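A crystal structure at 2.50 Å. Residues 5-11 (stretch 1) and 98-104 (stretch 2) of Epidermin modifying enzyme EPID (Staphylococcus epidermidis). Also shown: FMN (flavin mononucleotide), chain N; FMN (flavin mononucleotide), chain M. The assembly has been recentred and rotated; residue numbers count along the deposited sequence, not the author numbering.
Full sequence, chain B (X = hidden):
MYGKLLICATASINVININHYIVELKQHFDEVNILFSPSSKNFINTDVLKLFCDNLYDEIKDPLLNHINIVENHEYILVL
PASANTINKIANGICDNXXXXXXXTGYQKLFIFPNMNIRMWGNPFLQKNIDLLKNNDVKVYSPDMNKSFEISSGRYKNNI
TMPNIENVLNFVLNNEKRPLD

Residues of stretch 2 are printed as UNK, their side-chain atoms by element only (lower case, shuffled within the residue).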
# COMPACT_ATOMS: atom_id res chain seq x y z
N LEU B 5 29.72 19.25 18.24
CA LEU B 5 29.81 17.87 18.66
C LEU B 5 28.69 17.02 18.06
O LEU B 5 27.52 17.41 18.07
CB LEU B 5 29.78 17.79 20.19
CG LEU B 5 29.83 16.40 20.84
CD1 LEU B 5 30.48 16.51 22.21
CD2 LEU B 5 28.44 15.80 20.96
N LEU B 6 29.06 15.85 17.54
CA LEU B 6 28.09 14.93 16.94
C LEU B 6 27.93 13.67 17.78
O LEU B 6 28.91 13.06 18.19
CB LEU B 6 28.53 14.54 15.53
CG LEU B 6 27.74 13.40 14.86
CD1 LEU B 6 26.26 13.76 14.78
CD2 LEU B 6 28.30 13.13 13.48
N ILE B 7 26.68 13.30 18.05
CA ILE B 7 26.40 12.09 18.80
C ILE B 7 25.91 11.03 17.83
O ILE B 7 24.97 11.26 17.07
CB ILE B 7 25.29 12.28 19.86
CG1 ILE B 7 25.77 13.20 20.98
CG2 ILE B 7 24.88 10.91 20.43
CD1 ILE B 7 24.70 13.48 22.02
N CYS B 8 26.57 9.88 17.83
CA CYS B 8 26.16 8.77 16.99
C CYS B 8 25.55 7.76 17.96
O CYS B 8 26.26 7.10 18.70
CB CYS B 8 27.37 8.16 16.26
SG CYS B 8 28.01 9.22 14.91
N ALA B 9 24.22 7.67 17.96
CA ALA B 9 23.50 6.77 18.85
C ALA B 9 23.15 5.44 18.19
O ALA B 9 22.68 5.39 17.06
CB ALA B 9 22.23 7.45 19.36
N THR B 10 23.37 4.35 18.93
CA THR B 10 23.10 3.01 18.43
C THR B 10 22.01 2.32 19.24
O THR B 10 21.59 2.81 20.30
CB THR B 10 24.39 2.16 18.43
OG1 THR B 10 24.83 1.92 19.78
CG2 THR B 10 25.49 2.87 17.65
N ALA B 11 21.58 1.16 18.73
CA ALA B 11 20.51 0.38 19.34
C ALA B 11 20.78 -0.24 20.70
O ALA B 11 20.70 -1.45 20.89
CB ALA B 11 20.03 -0.69 18.36
N UNK B 98 24.87 5.04 7.45
CA UNK B 98 25.46 6.37 7.59
C UNK B 98 26.30 6.57 8.85
O UNK B 98 27.43 7.05 8.77
c UNK B 98 24.37 7.46 7.53
c UNK B 98 24.87 8.91 7.61
c UNK B 98 25.85 9.20 6.48
c UNK B 98 23.70 9.88 7.54
N UNK B 99 25.75 6.19 10.00
CA UNK B 99 26.46 6.34 11.27
C UNK B 99 27.84 5.69 11.22
O UNK B 99 28.87 6.30 11.53
c UNK B 99 25.66 5.72 12.41
c UNK B 99 27.25 4.60 14.02
c UNK B 99 26.26 5.76 13.82
c UNK B 99 25.15 5.69 14.86
N UNK B 100 27.84 4.45 10.80
CA UNK B 100 29.03 3.67 10.73
C UNK B 100 30.00 4.19 9.64
O UNK B 100 31.23 4.08 9.77
o UNK B 100 29.51 1.34 11.22
c UNK B 100 28.59 2.20 10.55
c UNK B 100 28.48 1.84 9.12
N UNK B 101 29.46 4.80 8.58
CA UNK B 101 30.31 5.38 7.53
C UNK B 101 30.95 6.67 8.06
O UNK B 101 32.09 7.01 7.71
o UNK B 101 29.04 4.52 5.64
c UNK B 101 29.49 5.73 6.26
c UNK B 101 30.34 6.51 5.26
N UNK B 102 30.21 7.40 8.89
CA UNK B 102 30.72 8.62 9.50
C UNK B 102 31.85 8.28 10.46
O UNK B 102 32.86 8.99 10.53
c UNK B 102 29.59 9.37 10.26
c UNK B 102 30.17 10.35 11.29
c UNK B 102 28.72 10.13 9.25
N UNK B 103 31.70 7.17 11.20
CA UNK B 103 32.71 6.75 12.15
C UNK B 103 34.00 6.30 11.48
O UNK B 103 35.08 6.46 12.05
s UNK B 103 30.92 6.21 14.23
c UNK B 103 32.17 5.63 13.05
N UNK B 104 33.91 5.73 10.28
CA UNK B 104 35.12 5.30 9.57
C UNK B 104 35.88 6.55 9.14
O UNK B 104 37.08 6.68 9.37
c UNK B 104 36.00 4.10 7.46
c UNK B 104 35.77 4.50 6.01
c UNK B 104 36.25 2.60 7.54
c UNK B 104 34.78 4.48 8.32
N1 FMN N . 23.09 -4.20 22.22
C2 FMN N . 24.10 -3.56 22.89
O2 FMN N . 25.24 -3.53 22.52
N3 FMN N . 23.80 -2.88 24.12
C4 FMN N . 22.57 -2.82 24.69
O4 FMN N . 22.41 -2.23 25.77
C4A FMN N . 21.49 -3.53 23.99
N5 FMN N . 20.25 -3.49 24.44
C5A FMN N . 19.24 -4.01 23.68
C6 FMN N . 17.85 -3.88 24.12
C7 FMN N . 16.81 -4.49 23.48
C7M FMN N . 15.36 -4.31 23.97
C8 FMN N . 17.04 -5.10 22.16
C8M FMN N . 15.91 -5.67 21.34
C9 FMN N . 18.36 -5.26 21.74
C9A FMN N . 19.47 -4.74 22.44
N10 FMN N . 20.83 -4.86 22.04
C10 FMN N . 21.85 -4.20 22.71
C1' FMN N . 21.16 -5.56 20.79
C2' FMN N . 21.28 -4.53 19.64
O2' FMN N . 20.12 -3.74 19.43
C3' FMN N . 21.62 -5.25 18.34
O3' FMN N . 22.93 -5.91 18.47
C4' FMN N . 21.65 -4.38 17.09
O4' FMN N . 21.79 -5.18 15.89
C5' FMN N . 22.72 -3.29 17.10
O5' FMN N . 22.58 -2.44 15.94
P FMN N . 23.31 -1.04 15.81
O1P FMN N . 24.77 -1.28 15.98
O2P FMN N . 22.73 -0.12 16.81
O3P FMN N . 22.95 -0.57 14.35
N1 FMN M . 31.83 5.30 -0.09
C2 FMN M . 33.01 4.96 -0.72
O2 FMN M . 33.72 4.07 -0.37
N3 FMN M . 33.41 5.71 -1.85
C4 FMN M . 32.74 6.76 -2.38
O4 FMN M . 33.21 7.36 -3.36
C4A FMN M . 31.50 7.15 -1.70
N5 FMN M . 30.74 8.14 -2.16
C5A FMN M . 29.52 8.36 -1.61
C6 FMN M . 28.64 9.37 -2.18
C7 FMN M . 27.46 9.75 -1.59
C7M FMN M . 26.55 10.81 -2.24
C8 FMN M . 26.93 8.95 -0.47
C8M FMN M . 25.57 9.22 0.12
C9 FMN M . 27.77 8.00 0.10
C9A FMN M . 29.04 7.67 -0.42
N10 FMN M . 29.93 6.69 0.12
C10 FMN M . 31.10 6.33 -0.53
C1' FMN M . 29.52 5.91 1.31
C2' FMN M . 28.88 4.58 0.86
O2' FMN M . 27.74 4.73 -0.01
C3' FMN M . 28.45 3.77 2.07
O3' FMN M . 29.62 3.45 2.88
C4' FMN M . 27.70 2.47 1.78
O4' FMN M . 27.18 1.90 3.00
C5' FMN M . 28.52 1.43 1.04
O5' FMN M . 27.70 0.29 0.70
P FMN M . 28.11 -0.80 -0.35
O1P FMN M . 29.41 -1.35 0.09
O2P FMN M . 28.16 -0.19 -1.71
O3P FMN M . 26.95 -1.87 -0.28

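Position 98 opens the helical stretch with four side-chain carbons, forked at the second. None is in contact with stretch 1, so the outline alone decides: a fork after one methylene is leucine, Leu-98.

Position 99 carries the same four carbons, again forked at the second, but here CA-to-CB points toward the strand. The forking carbon lies 3.6 Å from CB of Cys-8, and one terminal carbon stands 3.3 Å from the backbone O of Ala-9 and 4.0 Å from CG2 of Thr-10. This is Leu-99, with chi1 and chi2 both t; the close terminal carbon is CD1.

At position 100 one carbon carries an oxygen and a carbon; CA-to-CB points sideways and the side chain makes no contact with the strand. The branched hydroxyl pattern is that of threonine, Thr-100, and its OG1 is hydrogen-bonded elsewhere in the structure.

Position 101 repeats that pattern, one carbon bearing one oxygen and one carbon, and is out of reach of the strand. Its oxygen accepts a hydrogen bond from O3' of the chain M FMN. The residue is Thr-101, and the bond from O3' to OG1 measures 3.0 Å.

Position 102 has three carbons, branched at the first, with no polar atom. It points toward the strand, and one branch carbon sits 4.0 Å from CD2 of Leu-6 and 4.4 Å from SG of Cys-8. Beta-branching in pure carbon means valine: Val-102, the close branch being CG1.

Position 103 holds one carbon and then one sulfur. CA-to-CB points sideways, yet the sulfur lies 4.2 Å from SG of Cys-8, far too long for a disulfide, so the two sulfurs simply pack. The residue is cysteine, Cys-103.

Position 104 returns to four carbons forked at the second, out of reach of the strand. This is Leu-104, its chi2 between wells at 111°.

The rule of the contact is helical spacing: 99 and 102 point toward the strand, and 103, pointing sideways, still brings its sulfur into contact, while 98, 101 and 104 lie out of reach. On the strand, alternation brings Leu-6 and Cys-8 toward the helix and leaves Ile-7 between them out of reach. The strand and helix axes run at 130°, and the nearest CA atoms, those of Cys-8 and Leu-99, are 6.2 Å apart. The two stretches together bury 226 Å², with apolar side-chain contacts and no hydrogen bond between them. Just past the strand, Ala-11 N donates to O2P of the chain N FMN at 2.6 Å, so the packed segment leads directly into a phosphate contact.

Stretch 2, residues 98-104: LLTTVCL
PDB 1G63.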